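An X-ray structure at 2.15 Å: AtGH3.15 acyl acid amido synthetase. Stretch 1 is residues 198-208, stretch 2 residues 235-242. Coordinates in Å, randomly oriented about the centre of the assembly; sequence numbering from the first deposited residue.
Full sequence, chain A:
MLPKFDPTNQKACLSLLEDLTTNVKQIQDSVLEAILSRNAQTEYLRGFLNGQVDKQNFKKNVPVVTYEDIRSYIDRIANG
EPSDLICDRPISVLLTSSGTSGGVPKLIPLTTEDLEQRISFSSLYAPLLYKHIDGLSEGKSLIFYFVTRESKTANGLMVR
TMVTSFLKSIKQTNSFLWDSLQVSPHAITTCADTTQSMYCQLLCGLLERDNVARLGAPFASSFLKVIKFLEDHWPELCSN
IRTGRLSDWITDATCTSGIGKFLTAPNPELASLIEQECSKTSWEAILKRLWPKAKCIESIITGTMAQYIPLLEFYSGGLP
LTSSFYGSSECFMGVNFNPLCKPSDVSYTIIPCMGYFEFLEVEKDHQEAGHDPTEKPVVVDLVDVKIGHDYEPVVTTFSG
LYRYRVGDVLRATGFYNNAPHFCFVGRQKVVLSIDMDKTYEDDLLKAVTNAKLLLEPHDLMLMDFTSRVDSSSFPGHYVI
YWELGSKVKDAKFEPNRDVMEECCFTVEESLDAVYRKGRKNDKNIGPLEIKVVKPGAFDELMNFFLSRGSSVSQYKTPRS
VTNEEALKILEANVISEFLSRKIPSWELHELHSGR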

ATOM      1  N   MET A 198     -15.926 -11.189  -1.471  1.00 30.63           N
ATOM      2  CA  MET A 198     -16.325  -9.823  -1.121  1.00 31.51           C
ATOM      3  C   MET A 198     -17.747  -9.796  -0.548  1.00 33.46           C
ATOM      4  O   MET A 198     -18.042  -9.041   0.392  1.00 28.20           O
ATOM      5  CB  MET A 198     -16.226  -8.916  -2.349  1.00 26.15           C
ATOM      6  CG  MET A 198     -16.775  -7.506  -2.113  1.00 37.53           C
ATOM      7  SD  MET A 198     -15.697  -6.558  -0.991  1.00 44.03           S
ATOM      8  CE  MET A 198     -14.433  -6.023  -2.164  1.00 37.59           C
ATOM      9  N   TYR A 199     -18.636 -10.630  -1.096  1.00 33.30           N
ATOM     10  CA  TYR A 199     -20.016 -10.654  -0.619  1.00 34.99           C
ATOM     11  C   TYR A 199     -20.086 -11.113   0.838  1.00 34.74           C
ATOM     12  O   TYR A 199     -20.742 -10.479   1.672  1.00 33.69           O
ATOM     13  CB  TYR A 199     -20.870 -11.545  -1.539  1.00 27.53           C
ATOM     14  CG  TYR A 199     -22.365 -11.546  -1.202  1.00 30.69           C
ATOM     15  CD1 TYR A 199     -22.869 -12.358  -0.196  1.00 25.25           C
ATOM     16  CD2 TYR A 199     -23.260 -10.715  -1.883  1.00 31.50           C
ATOM     17  CE1 TYR A 199     -24.233 -12.362   0.118  1.00 32.59           C
ATOM     18  CE2 TYR A 199     -24.619 -10.708  -1.575  1.00 23.29           C
ATOM     19  CZ  TYR A 199     -25.098 -11.533  -0.571  1.00 36.11           C
ATOM     20  OH  TYR A 199     -26.442 -11.544  -0.252  1.00 36.77           O
ATOM     21  N   CYS A 200     -19.392 -12.204   1.175  1.00 31.44           N
ATOM     22  CA  CYS A 200     -19.498 -12.732   2.536  1.00 30.97           C
ATOM     23  C   CYS A 200     -18.852 -11.798   3.546  1.00 30.17           C
ATOM     24  O   CYS A 200     -19.359 -11.625   4.662  1.00 31.38           O
ATOM     25  CB  CYS A 200     -18.864 -14.118   2.615  1.00 38.27           C
ATOM     26  SG  CYS A 200     -19.762 -15.345   1.623  1.00 56.67           S
ATOM     27  N   GLN A 201     -17.717 -11.209   3.173  1.00 27.58           N
ATOM     28  CA  GLN A 201     -17.017 -10.288   4.059  1.00 29.96           C
ATOM     29  C   GLN A 201     -17.853  -9.042   4.348  1.00 27.25           C
ATOM     30  O   GLN A 201     -17.873  -8.547   5.480  1.00 31.55           O
ATOM     31  CB  GLN A 201     -15.670  -9.955   3.412  1.00 37.55           C
ATOM     32  CG  GLN A 201     -15.150  -8.560   3.538  1.00 52.97           C
ATOM     33  CD  GLN A 201     -13.645  -8.525   3.278  1.00 62.53           C
ATOM     34  OE1 GLN A 201     -12.852  -8.976   4.100  1.00 59.49           O
ATOM     35  NE2 GLN A 201     -13.257  -8.034   2.103  1.00 71.30           N
ATOM     36  N   LEU A 202     -18.560  -8.524   3.343  1.00 25.44           N
ATOM     37  CA  LEU A 202     -19.421  -7.366   3.580  1.00 31.41           C
ATOM     38  C   LEU A 202     -20.669  -7.763   4.373  1.00 31.02           C
ATOM     39  O   LEU A 202     -21.120  -7.023   5.256  1.00 27.77           O
ATOM     40  CB  LEU A 202     -19.799  -6.714   2.242  1.00 26.66           C
ATOM     41  CG  LEU A 202     -18.778  -5.708   1.668  1.00 32.09           C
ATOM     42  CD1 LEU A 202     -19.120  -5.334   0.217  1.00 31.06           C
ATOM     43  CD2 LEU A 202     -18.724  -4.440   2.516  1.00 29.72           C
ATOM     44  N   LEU A 203     -21.244  -8.929   4.077  1.00 26.91           N
ATOM     45  CA  LEU A 203     -22.384  -9.389   4.865  1.00 29.67           C
ATOM     46  C   LEU A 203     -22.007  -9.518   6.343  1.00 33.25           C
ATOM     47  O   LEU A 203     -22.722  -9.015   7.218  1.00 34.02           O
ATOM     48  CB  LEU A 203     -22.901 -10.711   4.300  1.00 23.31           C
ATOM     49  CG  LEU A 203     -24.040 -11.400   5.054  1.00 32.35           C
ATOM     50  CD1 LEU A 203     -25.223 -10.481   5.064  1.00 26.03           C
ATOM     51  CD2 LEU A 203     -24.392 -12.662   4.306  1.00 30.58           C
ATOM     52  N   CYS A 204     -20.844 -10.124   6.633  1.00 28.82           N
ATOM     53  CA  CYS A 204     -20.374 -10.183   8.020  1.00 37.31           C
ATOM     54  C   CYS A 204     -20.124  -8.794   8.606  1.00 33.73           C
ATOM     55  O   CYS A 204     -20.486  -8.518   9.765  1.00 30.18           O
ATOM     56  CB  CYS A 204     -19.114 -11.037   8.114  1.00 43.23           C
ATOM     57  SG  CYS A 204     -19.509 -12.795   7.836  1.00 52.75           S
ATOM     58  N   GLY A 205     -19.485  -7.912   7.838  1.00 30.24           N
ATOM     59  CA  GLY A 205     -19.213  -6.583   8.356  1.00 34.30           C
ATOM     60  C   GLY A 205     -20.484  -5.808   8.645  1.00 29.99           C
ATOM     61  O   GLY A 205     -20.562  -5.063   9.627  1.00 28.09           O
ATOM     62  N   LEU A 206     -21.494  -5.955   7.782  1.00 25.20           N
ATOM     63  CA  LEU A 206     -22.760  -5.258   8.014  1.00 31.93           C
ATOM     64  C   LEU A 206     -23.503  -5.852   9.204  1.00 33.74           C
ATOM     65  O   LEU A 206     -24.093  -5.118  10.000  1.00 32.90           O
ATOM     66  CB  LEU A 206     -23.649  -5.311   6.767  1.00 27.14           C
ATOM     67  CG  LEU A 206     -23.161  -4.549   5.533  1.00 30.11           C
ATOM     68  CD1 LEU A 206     -23.995  -4.981   4.337  1.00 26.81           C
ATOM     69  CD2 LEU A 206     -23.290  -3.044   5.771  1.00 27.85           C
ATOM     70  N   LEU A 207     -23.514  -7.180   9.322  1.00 31.87           N
ATOM     71  CA  LEU A 207     -24.163  -7.803  10.475  1.00 34.39           C
ATOM     72  C   LEU A 207     -23.534  -7.341  11.782  1.00 40.91           C
ATOM     73  O   LEU A 207     -24.239  -7.174  12.783  1.00 36.47           O
ATOM     74  CB  LEU A 207     -24.090  -9.325  10.366  1.00 36.62           C
ATOM     75  CG  LEU A 207     -25.089 -10.034   9.426  1.00 38.28           C
ATOM     76  CD1 LEU A 207     -24.563 -11.410   9.069  1.00 31.95           C
ATOM     77  CD2 LEU A 207     -26.466 -10.173  10.083  1.00 34.01           C
ATOM     78  N   GLU A 208     -22.222  -7.095  11.785  1.00 35.18           N
ATOM     79  CA  GLU A 208     -21.502  -6.709  12.989  1.00 36.80           C
ATOM     80  C   GLU A 208     -21.318  -5.201  13.115  1.00 40.68           C
ATOM     81  O   GLU A 208     -20.482  -4.758  13.909  1.00 40.99           O
ATOM     82  CB  GLU A 208     -20.135  -7.399  13.020  1.00 37.06           C
ATOM     83  CG  GLU A 208     -20.232  -8.883  13.254  1.00 52.58           C
ATOM     84  CD  GLU A 208     -20.853  -9.197  14.610  1.00 69.09           C
ATOM     85  OE1 GLU A 208     -20.149  -9.004  15.626  1.00 72.73           O
ATOM     86  OE2 GLU A 208     -22.032  -9.623  14.653  1.00 71.16           O
ATOM     87  N   PRO A 235     -28.977  -4.320  -1.791  1.00 29.68           N
ATOM     88  CA  PRO A 235     -30.334  -4.834  -1.494  1.00 30.46           C
ATOM     89  C   PRO A 235     -30.339  -6.316  -1.225  1.00 35.99           C
ATOM     90  O   PRO A 235     -31.069  -6.776  -0.332  1.00 32.15           O
ATOM     91  CB  PRO A 235     -31.154  -4.473  -2.747  1.00 28.37           C
ATOM     92  CG  PRO A 235     -30.353  -3.364  -3.392  1.00 31.42           C
ATOM     93  CD  PRO A 235     -28.922  -3.728  -3.142  1.00 24.58           C
ATOM     94  N   GLU A 236     -29.533  -7.079  -1.963  1.00 33.21           N
ATOM     95  CA  GLU A 236     -29.466  -8.512  -1.703  1.00 32.89           C
ATOM     96  C   GLU A 236     -28.807  -8.798  -0.359  1.00 33.83           C
ATOM     97  O   GLU A 236     -29.271  -9.666   0.392  1.00 30.63           O
ATOM     98  CB  GLU A 236     -28.710  -9.213  -2.823  1.00 32.12           C
ATOM     99  CG  GLU A 236     -28.671 -10.704  -2.650  1.00 35.95           C
ATOM    100  CD  GLU A 236     -27.944 -11.404  -3.779  1.00 43.49           C
ATOM    101  OE1 GLU A 236     -27.866 -12.646  -3.735  1.00 42.15           O
ATOM    102  OE2 GLU A 236     -27.449 -10.719  -4.705  1.00 40.79           O
ATOM    103  N   LEU A 237     -27.719  -8.089  -0.036  1.00 27.18           N
ATOM    104  CA  LEU A 237     -27.116  -8.235   1.289  1.00 32.52           C
ATOM    105  C   LEU A 237     -28.141  -7.997   2.392  1.00 34.95           C
ATOM    106  O   LEU A 237     -28.203  -8.746   3.377  1.00 32.67           O
ATOM    107  CB  LEU A 237     -25.943  -7.264   1.449  1.00 29.58           C
ATOM    108  CG  LEU A 237     -24.724  -7.641   0.613  1.00 30.11           C
ATOM    109  CD1 LEU A 237     -23.865  -6.390   0.410  1.00 27.83           C
ATOM    110  CD2 LEU A 237     -23.931  -8.747   1.325  1.00 24.60           C
ATOM    111  N   CYS A 238     -28.932  -6.930   2.256  1.00 29.33           N
ATOM    112  CA  CYS A 238     -29.911  -6.606   3.283  1.00 34.02           C
ATOM    113  C   CYS A 238     -31.004  -7.661   3.341  1.00 32.21           C
ATOM    114  O   CYS A 238     -31.487  -8.010   4.424  1.00 33.29           O
ATOM    115  CB  CYS A 238     -30.495  -5.226   3.016  1.00 34.43           C
ATOM    116  SG  CYS A 238     -29.291  -3.920   3.318  1.00 37.63           S
ATOM    117  N   SER A 239     -31.389  -8.188   2.180  1.00 29.59           N
ATOM    118  CA  SER A 239     -32.387  -9.242   2.140  1.00 36.54           C
ATOM    119  C   SER A 239     -31.909 -10.471   2.917  1.00 36.24           C
ATOM    120  O   SER A 239     -32.675 -11.067   3.687  1.00 34.83           O
ATOM    121  CB  SER A 239     -32.711  -9.565   0.676  1.00 34.58           C
ATOM    122  OG  SER A 239     -33.200 -10.876   0.558  1.00 51.95           O
ATOM    123  N   ASN A 240     -30.632 -10.837   2.761  1.00 32.28           N
ATOM    124  CA  ASN A 240     -30.065 -11.934   3.546  1.00 35.53           C
ATOM    125  C   ASN A 240     -30.160 -11.650   5.038  1.00 38.19           C
ATOM    126  O   ASN A 240     -30.452 -12.551   5.833  1.00 34.28           O
ATOM    127  CB  ASN A 240     -28.598 -12.168   3.180  1.00 31.74           C
ATOM    128  CG  ASN A 240     -28.415 -12.930   1.874  1.00 36.19           C
ATOM    129  OD1 ASN A 240     -27.313 -13.407   1.602  1.00 33.76           O
ATOM    130  ND2 ASN A 240     -29.475 -13.033   1.052  1.00 27.37           N
ATOM    131  N   ILE A 241     -29.886 -10.407   5.437  1.00 34.57           N
ATOM    132  CA  ILE A 241     -29.984 -10.030   6.843  1.00 35.43           C
ATOM    133  C   ILE A 241     -31.427 -10.136   7.328  1.00 36.36           C
ATOM    134  O   ILE A 241     -31.690 -10.610   8.440  1.00 36.22           O
ATOM    135  CB  ILE A 241     -29.411  -8.613   7.055  1.00 30.34           C
ATOM    136  CG1 ILE A 241     -27.896  -8.597   6.815  1.00 38.67           C
ATOM    137  CG2 ILE A 241     -29.732  -8.090   8.481  1.00 28.86           C
ATOM    138  CD1 ILE A 241     -27.267  -7.189   6.897  1.00 36.72           C
ATOM    139  N   ARG A 242     -32.384  -9.698   6.509  1.00 35.61           N
ATOM    140  CA  ARG A 242     -33.791  -9.754   6.916  1.00 37.55           C
ATOM    141  C   ARG A 242     -34.246 -11.191   7.154  1.00 40.60           C
ATOM    142  O   ARG A 242     -34.896 -11.492   8.162  1.00 37.20           O
ATOM    143  CB  ARG A 242     -34.673  -9.086   5.851  1.00 36.99           C
ATOM    144  CG  ARG A 242     -36.184  -9.281   6.088  1.00 38.35           C
ATOM    145  CD  ARG A 242     -36.995  -8.333   5.215  1.00 42.28           C
ATOM    146  NE  ARG A 242     -36.846  -6.939   5.617  1.00 38.96           N
ATOM    147  CZ  ARG A 242     -36.130  -6.032   4.952  1.00 37.92           C
ATOM    148  NH1 ARG A 242     -35.480  -6.356   3.828  1.00 33.45           N
ATOM    149  NH2 ARG A 242     -36.066  -4.789   5.412  1.00 38.07           N
TER

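Two helices of the same chain, 198-207 and 235-242, cross at -56° with their axes 10.2 Å apart at the closest point. The contact is mostly leucine and isoleucine, with one polar bond at one end.

L237 is central and has the largest covered area. Its CA-to-CB bond points sideways, but with chi1 m and chi2 t the end of the side chain comes nearer the other helix. L237 CD2 then lies over one face of the Y199 ring, 3.6 Å from the centroid and 13° off the normal, a CH-pi contact. L237 CD2 is also 3.7 Å from L203 CB.

The CA-to-CB bond of Y199 points toward the second helix. Its t rotamer extends the ring across L237 and carries the hydroxyl to N240. Y199 OH donates a hydrogen bond to N240 OD1 at 2.8 Å, near the ring plane. Y199 OH is also 3.4 Å from E236 CG, in the fully extended side chain of E236.

One turn after L237, I241 repeats the sideways start and the m, t conformation. I241 CG1 packs against L203 CD1 at 3.7 Å and L207 CD2 at 3.9 Å. I241 CD1 lies 4.1 Å from L206 CB. L203 differs from its leucine neighbours in being t, p; this places L203 CD1 by I241 and L203 CD2 4.0 Å from N240 OD1.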